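Local structure of IPT/TIG domain-containing protein (Bacteroides thetaiotaomicron, 3TC9) at residues G114-G119 against E419-R424; G128-C133 against E169-V174; G134-A139 against L152-E157. The protein is of unknown function but probably serves as an auxiliary nutrient-binding protein, joining an immunoglobulin-like IPT/TIG domain to a six-bladed beta-propeller. One frame throughout, in Å; residues are numbered along the deposited sequence.

Contact 1: G114-G119 against E419-R424; sequences GTMYDG and ENRRIR. With PO4 (phosphate ion), chain Q.
Met116, present as selenomethionine, packs its side chain against the turn Glu419-Arg422. The contact lies at the end of the beta-propeller's closing blade, where strand 107-113 pairs with the late strand 422-428. Met116 SE lies 3.5 Å from Asn420 O. The Met116 side chain then bends at chi3 (91°), which carries Met116 CE to 3.6 Å from Arg421 CG. The Arg422 guanidinium crosses beside it, with Thr115 CA and Met116 N over one face; Arg422 NH2 is 3.6 Å from Met116 N.

Several bonds hold that group in place. NH1 of Arg422 donates to Asn420 O at 2.8 Å, on a lone pair, though the oxygen is tilted 32° from the guanidinium plane. Arg422 NE donates in plane to a water oxygen at 2.8 Å. The same water donates to Gly114 O at 3.1 Å and so bridges the segments. Further out, NH2 bonds to Asn120, and Tyr387 makes a cation-pi contact. An alanine in place of Arg422 would probably leave Asn420 O, Asn120 OD1 and the water without this donor, and open a gap beside Met116 SE and CG.

Arg421 leads away from Met116 to a phosphate ion, probably from the crystallisation liquor, which Gln158, His159 and Arg418 also bind. Arg421 NH1 donates to phosphate O3 at 3.1 Å. Arg421 NH2 meets phosphate O1 at 2.8 Å in a nearly straight bond (172°).

Contact 2: G128-C133 against E169-V174; sequences GPFDDC and EYVSTV
Gly128 and Val171 form the hydrogen-bonded pair of a short antiparallel ladder. Gly128 N donates to Val171 O at 3.1 Å, and Val171 N returns a bond to Gly128 O at 2.9 Å. Pro129 and Tyr170 follow as a non-hydrogen-bonded pair. A third bond runs from Phe130 N to Glu169 O at 3.0 Å; here the donor sits above the carbonyl plane, 52° out of it. From Pro129 to Asp132 the backbone reverses in a type I turn, closed by Asp132 N to Pro129 O at 2.9 Å. A CB on Gly128 would run into Asp132 O.

The aromatic contacts involve backbone more than side chain. Glu169 CA stands 3.5 Å from the centroid of the Phe130 ring, almost on the ring normal, in a CH-pi contact. The Glu169 side chain crosses Phe130 at about a right angle. Tyr170 holds CG anti to its backbone N (chi1 -165°), and its ring lies over Gly128. Gly128 O is 3.5 Å above the ring plane, offset toward the rim.

Apolar contacts gather at Val171 CG2. Cys133 SG lies 3.8 Å from Val171 CG2, and Phe130 CD1 lies 3.9 Å from the same methyl. Phe130 also meets Phe112 edge-to-face, which ties this patch to strand 107-113.

Glu169 and Tyr170 form a G1 beta bulge opposite Asp165. The whole is the outer edge of a propeller blade, where strand 128-129 adds an extra strand beside 170-175.

Contact 3: G134-A139 against L152-E157; sequences GGFGGA and LYLVGE
Leu154 holds CG between its backbone N and carbonyl carbon (chi1 67°), while Phe136 keeps CG anti to its carbonyl carbon (chi1 -65°). These turns bring the two side chains together across the contact. It lies inside a beta-propeller blade, where the glycine-rich loop 134-139 runs over strand 151-156 before strand 141-145 begins.

The two methyls of Leu154 have separate tasks. Leu154 CD2 lies 3.7 Å from Phe136 CE2 and 3.8 Å from Phe136 CD2. Leu154 CD2 also lies 4.2 Å from Ala139 CB, so it sits in the angle between the two loop residues. Leu154 CD1 faces the loop backbone, 3.4 Å from Gly138 O. Outside the loop, Leu154 packs on Leu142, Arg162 and Ile164, which makes it part of the buried core of the blade. Val155, next in the strand, points the other way and meets Val181 and Ile184 of the following blade.

Farther along, the two backbones come together without side chains between them. The CA atoms of Gly138 and Gly156 are only 4.0 Å apart. A CB on either residue would clash with the carbonyl oxygen of the other. The backbones meet through CA-H...O contacts instead of ladder bonds. Gly156 CA lies 3.4 Å from Gly138 O. Ala139 CA approaches Val155 O at 3.5 Å, with an angle of 130° at the hydrogen.

In the fold
The three contacts are nested along the chain: contact 3 lies inside the loop closed by contact 2, and both lie inside the loop closed by contact 1. Their centres are about 11 to 14 Å apart. Contacts 2 and 3 belong to the blade built from strands 128-129 to 170-175, and residues 128-139 pass without a break from one into the other. Contact 1 lies at the neighbouring blade, which joins early and late parts of the chain and so closes the propeller ring. The seam is direct: Thr115 N probably bonds to Gly134 O, and Phe136 N to Arg421 O. Val171 CG1 packs on Phe136, linking contacts 2 and 3.

Contact 1: G114-G119 against E419-R424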
ATOM      1  N   GLY B 114     -13.696  -8.372 -24.733  1.00 36.44           N
ATOM      2  CA  GLY B 114     -13.737  -8.182 -26.167  1.00 37.15           C
ATOM      3  C   GLY B 114     -12.993  -9.232 -26.958  1.00 42.65           C
ATOM      4  O   GLY B 114     -12.040  -9.853 -26.486  1.00 40.12           O
ATOM      5  N   THR B 115     -13.436  -9.435 -28.182  1.00 44.29           N
ATOM      6  CA  THR B 115     -12.777 -10.358 -29.092  1.00 45.53           C
ATOM      7  C   THR B 115     -13.000  -9.931 -30.550  1.00 48.77           C
ATOM      8  O   THR B 115     -13.930  -9.176 -30.872  1.00 48.44           O
ATOM      9  CB  THR B 115     -13.209 -11.825 -28.859  1.00 57.82           C
ATOM     10  OG1 THR B 115     -12.179 -12.672 -29.403  1.00 63.26           O
ATOM     11  CG2 THR B 115     -14.568 -12.155 -29.479  1.00 53.29           C
HETATM   12  N   MSE B 116     -12.134 -10.448 -31.417  1.00 42.61           N
HETATM   13  CA  MSE B 116     -12.235 -10.242 -32.847  1.00 41.84           C
HETATM   14  C   MSE B 116     -12.230 -11.586 -33.478  1.00 51.59           C
HETATM   15  O   MSE B 116     -11.820 -12.548 -32.826  1.00 52.71           O
HETATM   16  CB  MSE B 116     -11.106  -9.360 -33.375  1.00 41.29           C
HETATM   17  CG  MSE B 116     -11.152  -7.966 -32.837  1.00 43.51           C
HETATM   18 SE   MSE B 116      -9.768  -6.985 -33.644  0.75 45.20          SE
HETATM   19  CE  MSE B 116     -10.777  -6.270 -35.197  1.00 43.57           C
ATOM     20  N   TYR B 117     -12.751 -11.690 -34.703  1.00 50.71           N
ATOM     21  CA  TYR B 117     -12.743 -12.966 -35.409  1.00 51.67           C
ATOM     22  C   TYR B 117     -12.109 -12.786 -36.796  1.00 56.80           C
ATOM     23  O   TYR B 117     -11.736 -11.664 -37.159  1.00 54.66           O
ATOM     24  CB  TYR B 117     -14.147 -13.616 -35.469  1.00 53.37           C
ATOM     25  CG  TYR B 117     -15.235 -12.782 -36.104  1.00 56.07           C
ATOM     26  CD1 TYR B 117     -15.999 -11.906 -35.343  1.00 57.91           C
ATOM     27  CD2 TYR B 117     -15.594 -12.968 -37.436  1.00 57.84           C
ATOM     28  CE1 TYR B 117     -17.040 -11.178 -35.910  1.00 59.21           C
ATOM     29  CE2 TYR B 117     -16.637 -12.247 -38.013  1.00 59.82           C
ATOM     30  CZ  TYR B 117     -17.349 -11.340 -37.248  1.00 67.59           C
ATOM     31  OH  TYR B 117     -18.360 -10.599 -37.813  1.00 70.54           O
ATOM     32  N   ASP B 118     -11.950 -13.912 -37.538  1.00 56.58           N
ATOM     33  CA  ASP B 118     -11.372 -14.003 -38.885  1.00 58.11           C
ATOM     34  C   ASP B 118      -9.931 -13.439 -38.902  1.00 60.38           C
ATOM     35  O   ASP B 118      -9.650 -12.486 -39.626  1.00 60.02           O
ATOM     36  CB  ASP B 118     -12.278 -13.285 -39.925  1.00 61.96           C
ATOM     37  CG  ASP B 118     -12.156 -13.818 -41.336  1.00 80.52           C
ATOM     38  OD1 ASP B 118     -12.289 -15.048 -41.515  1.00 82.97           O
ATOM     39  OD2 ASP B 118     -12.035 -12.997 -42.274  1.00 89.43           O
ATOM     40  N   GLY B 119      -9.054 -14.023 -38.084  1.00 55.80           N
ATOM     41  CA  GLY B 119      -7.664 -13.588 -37.933  1.00 55.09           C
ATOM     42  C   GLY B 119      -7.539 -12.138 -37.500  1.00 59.11           C
ATOM     43  O   GLY B 119      -6.757 -11.382 -38.086  1.00 58.69           O
ATOM     44  N   GLU B 419      -7.450  -0.252 -31.794  1.00 34.17           N
ATOM     45  CA  GLU B 419      -7.455  -1.115 -32.984  1.00 33.22           C
ATOM     46  C   GLU B 419      -7.601  -2.591 -32.673  1.00 37.96           C
ATOM     47  O   GLU B 419      -7.933  -3.372 -33.576  1.00 37.22           O
ATOM     48  CB  GLU B 419      -6.210  -0.895 -33.878  1.00 34.47           C
ATOM     49  CG  GLU B 419      -5.856   0.568 -34.189  1.00 43.17           C
ATOM     50  CD  GLU B 419      -6.942   1.558 -34.589  1.00 61.69           C
ATOM     51  OE1 GLU B 419      -7.955   1.133 -35.194  1.00 59.80           O
ATOM     52  OE2 GLU B 419      -6.742   2.775 -34.356  1.00 55.24           O
ATOM     53  N   ASN B 420      -7.363  -2.989 -31.414  1.00 34.49           N
ATOM     54  CA  ASN B 420      -7.509  -4.380 -31.034  1.00 34.19           C
ATOM     55  C   ASN B 420      -8.959  -4.672 -30.571  1.00 37.72           C
ATOM     56  O   ASN B 420      -9.302  -5.837 -30.383  1.00 37.30           O
ATOM     57  CB  ASN B 420      -6.465  -4.745 -29.992  1.00 33.91           C
ATOM     58  CG  ASN B 420      -5.112  -4.781 -30.623  1.00 41.74           C
ATOM     59  OD1 ASN B 420      -4.957  -5.134 -31.799  1.00 42.11           O
ATOM     60  ND2 ASN B 420      -4.115  -4.348 -29.900  1.00 26.69           N
ATOM     61  N   ARG B 421      -9.807  -3.619 -30.432  1.00 33.78           N
ATOM     62  CA  ARG B 421     -11.236  -3.687 -30.088  1.00 35.20           C
ATOM     63  C   ARG B 421     -11.465  -4.437 -28.770  1.00 39.32           C
ATOM     64  O   ARG B 421     -12.498  -5.084 -28.566  1.00 39.59           O
ATOM     65  CB  ARG B 421     -12.072  -4.353 -31.223  1.00 35.54           C
ATOM     66  CG  ARG B 421     -11.745  -3.885 -32.634  1.00 39.10           C
ATOM     67  CD  ARG B 421     -12.173  -2.474 -32.840  1.00 31.06           C
ATOM     68  NE  ARG B 421     -11.767  -1.973 -34.141  1.00 39.74           N
ATOM     69  CZ  ARG B 421     -11.861  -0.707 -34.511  1.00 44.23           C
ATOM     70  NH1 ARG B 421     -12.364   0.201 -33.683  1.00 32.81           N
ATOM     71  NH2 ARG B 421     -11.442  -0.332 -35.704  1.00 41.97           N
ATOM     72  N   ARG B 422     -10.503  -4.302 -27.865  1.00 35.49           N
ATOM     73  CA  ARG B 422     -10.501  -4.977 -26.579  1.00 33.88           C
ATOM     74  C   ARG B 422     -10.182  -4.057 -25.429  1.00 36.54           C
ATOM     75  O   ARG B 422      -9.542  -3.024 -25.608  1.00 34.73           O
ATOM     76  CB  ARG B 422      -9.439  -6.106 -26.601  1.00 31.50           C
ATOM     77  CG  ARG B 422      -9.794  -7.326 -27.479  1.00 36.88           C
ATOM     78  CD  ARG B 422      -8.522  -8.016 -27.890  1.00 39.68           C
ATOM     79  NE  ARG B 422      -8.697  -9.289 -28.612  1.00 35.83           N
ATOM     80  CZ  ARG B 422      -8.491  -9.442 -29.923  1.00 50.24           C
ATOM     81  NH1 ARG B 422      -8.178  -8.399 -30.681  1.00 31.13           N
ATOM     82  NH2 ARG B 422      -8.613 -10.636 -30.485  1.00 37.61           N
ATOM     83  N   ILE B 423     -10.590  -4.492 -24.226  1.00 34.57           N
ATOM     84  CA  ILE B 423     -10.235  -3.907 -22.944  1.00 33.49           C
ATOM     85  C   ILE B 423      -9.080  -4.777 -22.448  1.00 35.35           C
ATOM     86  O   ILE B 423      -9.242  -5.990 -22.266  1.00 34.38           O
ATOM     87  CB  ILE B 423     -11.418  -3.780 -21.926  1.00 36.75           C
ATOM     88  CG1 ILE B 423     -12.623  -3.002 -22.528  1.00 38.60           C
ATOM     89  CG2 ILE B 423     -10.950  -3.159 -20.597  1.00 36.52           C
ATOM     90  CD1 ILE B 423     -12.382  -1.545 -22.945  1.00 39.25           C
ATOM     91  N   ARG B 424      -7.905  -4.193 -22.327  1.00 29.95           N
ATOM     92  CA  ARG B 424      -6.760  -4.967 -21.850  1.00 29.05           C
ATOM     93  C   ARG B 424      -6.625  -4.786 -20.346  1.00 34.68           C
ATOM     94  O   ARG B 424      -7.134  -3.814 -19.784  1.00 37.12           O
ATOM     95  CB  ARG B 424      -5.475  -4.580 -22.587  1.00 26.66           C
ATOM     96  CG  ARG B 424      -5.617  -4.510 -24.105  1.00 29.70           C
ATOM     97  CD  ARG B 424      -5.631  -5.870 -24.814  1.00 29.62           C
ATOM     98  NE  ARG B 424      -4.388  -6.622 -24.633  1.00 31.42           N
ATOM     99  CZ  ARG B 424      -3.255  -6.404 -25.300  1.00 42.19           C
ATOM    100  NH1 ARG B 424      -3.167  -5.405 -26.175  1.00 26.97           N
ATOM    101  NH2 ARG B 424      -2.191  -7.150 -25.065  1.00 30.20           N
TER
HETATM  102  P   PO4 Q 480     -12.952   3.175 -36.012  1.00 62.32           P
HETATM  103  O1  PO4 Q 480     -11.598   2.405 -36.236  1.00 68.33           O
HETATM  104  O2  PO4 Q 480     -12.729   4.704 -36.328  1.00 69.05           O
HETATM  105  O3  PO4 Q 480     -13.451   2.987 -34.550  1.00 67.81           O
HETATM  106  O4  PO4 Q 480     -14.113   2.635 -36.928  1.00 69.53           O
HETATM  107  O   HOH W   1      -9.607 -11.625 -27.409  1.00 51.74           O

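Contact 2: G128-C133 against E169-V174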
ATOM      1  N   GLY B 128     -23.868  -8.112 -24.206  1.00 45.66           N
ATOM      2  CA  GLY B 128     -23.772  -9.516 -23.840  1.00 45.11           C
ATOM      3  C   GLY B 128     -22.929  -9.772 -22.611  1.00 48.27           C
ATOM      4  O   GLY B 128     -22.305  -8.848 -22.081  1.00 44.99           O
ATOM      5  N   PRO B 129     -22.884 -11.045 -22.146  1.00 46.25           N
ATOM      6  CA  PRO B 129     -22.051 -11.367 -20.984  1.00 45.26           C
ATOM      7  C   PRO B 129     -20.564 -11.119 -21.274  1.00 46.49           C
ATOM      8  O   PRO B 129     -20.192 -10.957 -22.434  1.00 45.06           O
ATOM      9  CB  PRO B 129     -22.346 -12.853 -20.745  1.00 47.17           C
ATOM     10  CG  PRO B 129     -22.807 -13.370 -22.053  1.00 52.09           C
ATOM     11  CD  PRO B 129     -23.548 -12.248 -22.686  1.00 48.14           C
ATOM     12  N   PHE B 130     -19.721 -11.119 -20.232  1.00 42.69           N
ATOM     13  CA  PHE B 130     -18.272 -10.888 -20.361  1.00 41.87           C
ATOM     14  C   PHE B 130     -17.611 -11.817 -21.404  1.00 49.44           C
ATOM     15  O   PHE B 130     -16.803 -11.358 -22.208  1.00 49.82           O
ATOM     16  CB  PHE B 130     -17.578 -11.025 -18.988  1.00 41.29           C
ATOM     17  CG  PHE B 130     -17.613  -9.777 -18.127  1.00 40.65           C
ATOM     18  CD1 PHE B 130     -18.382  -8.669 -18.495  1.00 42.11           C
ATOM     19  CD2 PHE B 130     -16.871  -9.704 -16.956  1.00 40.67           C
ATOM     20  CE1 PHE B 130     -18.411  -7.518 -17.702  1.00 43.01           C
ATOM     21  CE2 PHE B 130     -16.880  -8.547 -16.181  1.00 42.85           C
ATOM     22  CZ  PHE B 130     -17.652  -7.463 -16.556  1.00 40.97           C
ATOM     23  N   ASP B 131     -18.015 -13.086 -21.431  1.00 48.73           N
ATOM     24  CA  ASP B 131     -17.500 -14.096 -22.356  1.00 49.83           C
ATOM     25  C   ASP B 131     -18.029 -13.945 -23.819  1.00 57.60           C
ATOM     26  O   ASP B 131     -17.476 -14.603 -24.703  1.00 60.19           O
ATOM     27  CB  ASP B 131     -17.837 -15.507 -21.830  1.00 51.86           C
ATOM     28  CG  ASP B 131     -19.334 -15.809 -21.757  1.00 74.54           C
ATOM     29  OD1 ASP B 131     -19.966 -15.453 -20.740  1.00 76.56           O
ATOM     30  OD2 ASP B 131     -19.870 -16.399 -22.723  1.00 85.59           O
ATOM     31  N   ASP B 132     -19.091 -13.140 -24.080  1.00 53.12           N
ATOM     32  CA  ASP B 132     -19.668 -13.027 -25.424  1.00 52.91           C
ATOM     33  C   ASP B 132     -20.317 -11.636 -25.625  1.00 53.58           C
ATOM     34  O   ASP B 132     -21.529 -11.499 -25.785  1.00 52.33           O
ATOM     35  CB  ASP B 132     -20.678 -14.176 -25.658  1.00 57.17           C
ATOM     36  CG  ASP B 132     -21.313 -14.250 -27.047  1.00 80.94           C
ATOM     37  OD1 ASP B 132     -20.561 -14.186 -28.058  1.00 82.06           O
ATOM     38  OD2 ASP B 132     -22.558 -14.390 -27.125  1.00 92.59           O
ATOM     39  N   CYS B 133     -19.479 -10.604 -25.642  1.00 49.38           N
ATOM     40  CA  CYS B 133     -19.923  -9.216 -25.804  1.00 48.63           C
ATOM     41  C   CYS B 133     -19.333  -8.582 -27.088  1.00 51.51           C
ATOM     42  O   CYS B 133     -19.385  -7.361 -27.252  1.00 50.96           O
ATOM     43  CB  CYS B 133     -19.585  -8.395 -24.555  1.00 47.50           C
ATOM     44  SG  CYS B 133     -17.836  -8.429 -24.087  1.00 48.89           S
ATOM     45  N   GLU B 169     -21.407  -9.372 -14.626  1.00 48.95           N
ATOM     46  CA  GLU B 169     -20.485  -9.811 -15.687  1.00 45.96           C
ATOM     47  C   GLU B 169     -21.196  -9.629 -17.039  1.00 46.94           C
ATOM     48  O   GLU B 169     -21.342 -10.573 -17.828  1.00 45.45           O
ATOM     49  CB  GLU B 169     -19.960 -11.235 -15.468  1.00 47.11           C
ATOM     50  CG  GLU B 169     -19.119 -11.361 -14.210  1.00 60.33           C
ATOM     51  CD  GLU B 169     -18.421 -12.690 -13.987  1.00 81.12           C
ATOM     52  OE1 GLU B 169     -18.921 -13.727 -14.482  1.00 82.31           O
ATOM     53  OE2 GLU B 169     -17.394 -12.700 -13.273  1.00 70.31           O
ATOM     54  N   TYR B 170     -21.669  -8.383 -17.280  1.00 42.08           N
ATOM     55  CA  TYR B 170     -22.405  -8.022 -18.482  1.00 40.97           C
ATOM     56  C   TYR B 170     -21.949  -6.681 -19.018  1.00 43.47           C
ATOM     57  O   TYR B 170     -21.599  -5.779 -18.247  1.00 42.35           O
ATOM     58  CB  TYR B 170     -23.917  -8.006 -18.171  1.00 43.52           C
ATOM     59  CG  TYR B 170     -24.810  -7.990 -19.397  1.00 45.07           C
ATOM     60  CD1 TYR B 170     -25.188  -9.174 -20.028  1.00 47.76           C
ATOM     61  CD2 TYR B 170     -25.338  -6.798 -19.884  1.00 45.56           C
ATOM     62  CE1 TYR B 170     -26.031  -9.165 -21.144  1.00 48.87           C
ATOM     63  CE2 TYR B 170     -26.184  -6.777 -20.996  1.00 47.07           C
ATOM     64  CZ  TYR B 170     -26.504  -7.962 -21.642  1.00 54.58           C
ATOM     65  OH  TYR B 170     -27.313  -7.960 -22.759  1.00 55.50           O
ATOM     66  N   VAL B 171     -21.958  -6.552 -20.351  1.00 40.89           N
ATOM     67  CA  VAL B 171     -21.588  -5.330 -21.073  1.00 40.80           C
ATOM     68  C   VAL B 171     -22.840  -4.812 -21.774  1.00 46.66           C
ATOM     69  O   VAL B 171     -23.422  -5.535 -22.573  1.00 46.13           O
ATOM     70  CB  VAL B 171     -20.392  -5.532 -22.050  1.00 43.33           C
ATOM     71  CG1 VAL B 171     -20.003  -4.214 -22.713  1.00 41.94           C
ATOM     72  CG2 VAL B 171     -19.188  -6.140 -21.321  1.00 42.32           C
ATOM     73  N   SER B 172     -23.254  -3.572 -21.466  1.00 46.13           N
ATOM     74  CA  SER B 172     -24.468  -2.970 -22.030  1.00 47.86           C
ATOM     75  C   SER B 172     -24.214  -1.606 -22.629  1.00 52.01           C
ATOM     76  O   SER B 172     -23.189  -0.996 -22.364  1.00 50.64           O
ATOM     77  CB  SER B 172     -25.549  -2.856 -20.961  1.00 53.82           C
ATOM     78  OG  SER B 172     -25.048  -2.285 -19.762  1.00 60.69           O
ATOM     79  N   THR B 173     -25.146  -1.129 -23.449  1.00 50.76           N
ATOM     80  CA  THR B 173     -25.056   0.185 -24.083  1.00 51.34           C
ATOM     81  C   THR B 173     -25.900   1.153 -23.252  1.00 56.61           C
ATOM     82  O   THR B 173     -27.052   0.848 -22.928  1.00 57.86           O
ATOM     83  CB  THR B 173     -25.486   0.071 -25.554  1.00 56.57           C
ATOM     84  OG1 THR B 173     -24.613  -0.864 -26.189  1.00 59.09           O
ATOM     85  CG2 THR B 173     -25.423   1.400 -26.300  1.00 48.55           C
ATOM     86  N   VAL B 174     -25.327   2.307 -22.907  1.00 51.77           N
ATOM     87  CA  VAL B 174     -25.982   3.322 -22.088  1.00 52.01           C
ATOM     88  C   VAL B 174     -26.600   4.409 -22.990  1.00 55.93           C
ATOM     89  O   VAL B 174     -27.746   4.794 -22.759  1.00 56.69           O
ATOM     90  CB  VAL B 174     -24.959   3.880 -21.058  1.00 55.30           C
ATOM     91  CG1 VAL B 174     -25.360   5.246 -20.515  1.00 55.42           C
ATOM     92  CG2 VAL B 174     -24.742   2.883 -19.920  1.00 54.77           C
TER

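Contact 3: G134-A139 against L152-E157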
ATOM      1  N   GLY B 134     -18.827  -9.423 -27.992  1.00 47.53           N
ATOM      2  CA  GLY B 134     -18.218  -8.993 -29.246  1.00 46.73           C
ATOM      3  C   GLY B 134     -16.922  -8.232 -29.018  1.00 46.67           C
ATOM      4  O   GLY B 134     -16.097  -8.643 -28.203  1.00 45.19           O
ATOM      5  N   GLY B 135     -16.758  -7.124 -29.735  1.00 41.02           N
ATOM      6  CA  GLY B 135     -15.603  -6.241 -29.646  1.00 38.24           C
ATOM      7  C   GLY B 135     -16.064  -4.830 -29.374  1.00 40.67           C
ATOM      8  O   GLY B 135     -17.232  -4.501 -29.594  1.00 40.58           O
ATOM      9  N   PHE B 136     -15.171  -4.000 -28.860  1.00 38.29           N
ATOM     10  CA  PHE B 136     -15.473  -2.602 -28.529  1.00 38.62           C
ATOM     11  C   PHE B 136     -15.087  -1.732 -29.708  1.00 44.08           C
ATOM     12  O   PHE B 136     -13.970  -1.847 -30.196  1.00 42.42           O
ATOM     13  CB  PHE B 136     -14.705  -2.172 -27.248  1.00 39.01           C
ATOM     14  CG  PHE B 136     -15.138  -2.902 -26.002  1.00 39.10           C
ATOM     15  CD1 PHE B 136     -14.642  -4.169 -25.713  1.00 41.92           C
ATOM     16  CD2 PHE B 136     -16.092  -2.350 -25.150  1.00 41.01           C
ATOM     17  CE1 PHE B 136     -15.077  -4.865 -24.576  1.00 43.25           C
ATOM     18  CE2 PHE B 136     -16.531  -3.046 -24.015  1.00 43.48           C
ATOM     19  CZ  PHE B 136     -15.999  -4.289 -23.721  1.00 41.18           C
ATOM     20  N   GLY B 137     -16.013  -0.904 -30.189  1.00 42.92           N
ATOM     21  CA  GLY B 137     -15.727   0.004 -31.295  1.00 42.47           C
ATOM     22  C   GLY B 137     -14.703   1.039 -30.877  1.00 44.93           C
ATOM     23  O   GLY B 137     -13.835   1.422 -31.675  1.00 45.30           O
ATOM     24  N   GLY B 138     -14.811   1.465 -29.612  1.00 37.79           N
ATOM     25  CA  GLY B 138     -13.948   2.453 -28.990  1.00 36.66           C
ATOM     26  C   GLY B 138     -14.153   2.525 -27.489  1.00 42.69           C
ATOM     27  O   GLY B 138     -15.262   2.314 -26.998  1.00 42.47           O
ATOM     28  N   ALA B 139     -13.064   2.772 -26.751  1.00 40.31           N
ATOM     29  CA  ALA B 139     -13.034   2.977 -25.298  1.00 40.03           C
ATOM     30  C   ALA B 139     -11.955   4.010 -25.040  1.00 43.12           C
ATOM     31  O   ALA B 139     -10.836   3.674 -24.635  1.00 42.59           O
ATOM     32  CB  ALA B 139     -12.778   1.667 -24.562  1.00 40.06           C
ATOM     33  N   LEU B 152     -18.237   0.197 -14.408  1.00 40.89           N
ATOM     34  CA  LEU B 152     -17.181   0.879 -15.144  1.00 39.24           C
ATOM     35  C   LEU B 152     -17.767   1.401 -16.460  1.00 44.77           C
ATOM     36  O   LEU B 152     -18.178   0.614 -17.314  1.00 44.90           O
ATOM     37  CB  LEU B 152     -15.981  -0.070 -15.378  1.00 37.86           C
ATOM     38  CG  LEU B 152     -14.817   0.466 -16.260  1.00 39.54           C
ATOM     39  CD1 LEU B 152     -14.203   1.740 -15.665  1.00 38.62           C
ATOM     40  CD2 LEU B 152     -13.783  -0.607 -16.462  1.00 38.59           C
ATOM     41  N   TYR B 153     -17.817   2.725 -16.614  1.00 41.99           N
ATOM     42  CA  TYR B 153     -18.342   3.343 -17.830  1.00 41.77           C
ATOM     43  C   TYR B 153     -17.218   3.677 -18.793  1.00 43.70           C
ATOM     44  O   TYR B 153     -16.075   3.933 -18.373  1.00 41.52           O
ATOM     45  CB  TYR B 153     -19.160   4.606 -17.497  1.00 43.78           C
ATOM     46  CG  TYR B 153     -20.468   4.290 -16.807  1.00 45.83           C
ATOM     47  CD1 TYR B 153     -21.612   4.000 -17.543  1.00 47.74           C
ATOM     48  CD2 TYR B 153     -20.550   4.231 -15.419  1.00 47.39           C
ATOM     49  CE1 TYR B 153     -22.811   3.667 -16.916  1.00 49.07           C
ATOM     50  CE2 TYR B 153     -21.750   3.926 -14.780  1.00 50.02           C
ATOM     51  CZ  TYR B 153     -22.883   3.657 -15.534  1.00 56.10           C
ATOM     52  OH  TYR B 153     -24.067   3.351 -14.916  1.00 56.99           O
ATOM     53  N   LEU B 154     -17.552   3.689 -20.086  1.00 40.34           N
ATOM     54  CA  LEU B 154     -16.623   4.024 -21.163  1.00 39.42           C
ATOM     55  C   LEU B 154     -17.352   4.828 -22.239  1.00 45.15           C
ATOM     56  O   LEU B 154     -18.546   4.621 -22.450  1.00 46.96           O
ATOM     57  CB  LEU B 154     -15.940   2.762 -21.765  1.00 38.74           C
ATOM     58  CG  LEU B 154     -16.805   1.728 -22.553  1.00 45.14           C
ATOM     59  CD1 LEU B 154     -16.927   2.094 -24.055  1.00 44.77           C
ATOM     60  CD2 LEU B 154     -16.182   0.354 -22.496  1.00 47.61           C
ATOM     61  N   VAL B 155     -16.632   5.718 -22.936  1.00 39.83           N
ATOM     62  CA  VAL B 155     -17.137   6.485 -24.072  1.00 40.24           C
ATOM     63  C   VAL B 155     -16.247   6.094 -25.241  1.00 43.96           C
ATOM     64  O   VAL B 155     -15.091   5.763 -25.024  1.00 41.10           O
ATOM     65  CB  VAL B 155     -17.253   8.021 -23.858  1.00 44.21           C
ATOM     66  CG1 VAL B 155     -18.356   8.353 -22.859  1.00 45.05           C
ATOM     67  CG2 VAL B 155     -15.926   8.658 -23.453  1.00 42.65           C
ATOM     68  N   GLY B 156     -16.790   6.094 -26.451  1.00 43.52           N
ATOM     69  CA  GLY B 156     -16.059   5.608 -27.613  1.00 43.35           C
ATOM     70  C   GLY B 156     -16.065   6.467 -28.847  1.00 50.22           C
ATOM     71  O   GLY B 156     -16.090   5.919 -29.951  1.00 52.17           O
ATOM     72  N   GLU B 157     -15.977   7.809 -28.680  1.00 47.03           N
ATOM     73  CA  GLU B 157     -15.993   8.806 -29.762  1.00 47.50           C
ATOM     74  C   GLU B 157     -17.304   8.663 -30.543  1.00 50.77           C
ATOM     75  O   GLU B 157     -18.360   8.956 -29.975  1.00 50.51           O
ATOM     76  CB  GLU B 157     -14.744   8.733 -30.668  1.00 48.74           C
ATOM     77  CG  GLU B 157     -13.558   9.510 -30.113  1.00 64.80           C
ATOM     78  CD  GLU B 157     -12.196   9.301 -30.754  1.00 96.96           C
ATOM     79  OE1 GLU B 157     -12.103   8.599 -31.790  1.00 88.41           O
ATOM     80  OE2 GLU B 157     -11.212   9.861 -30.212  1.00 96.06           O
TER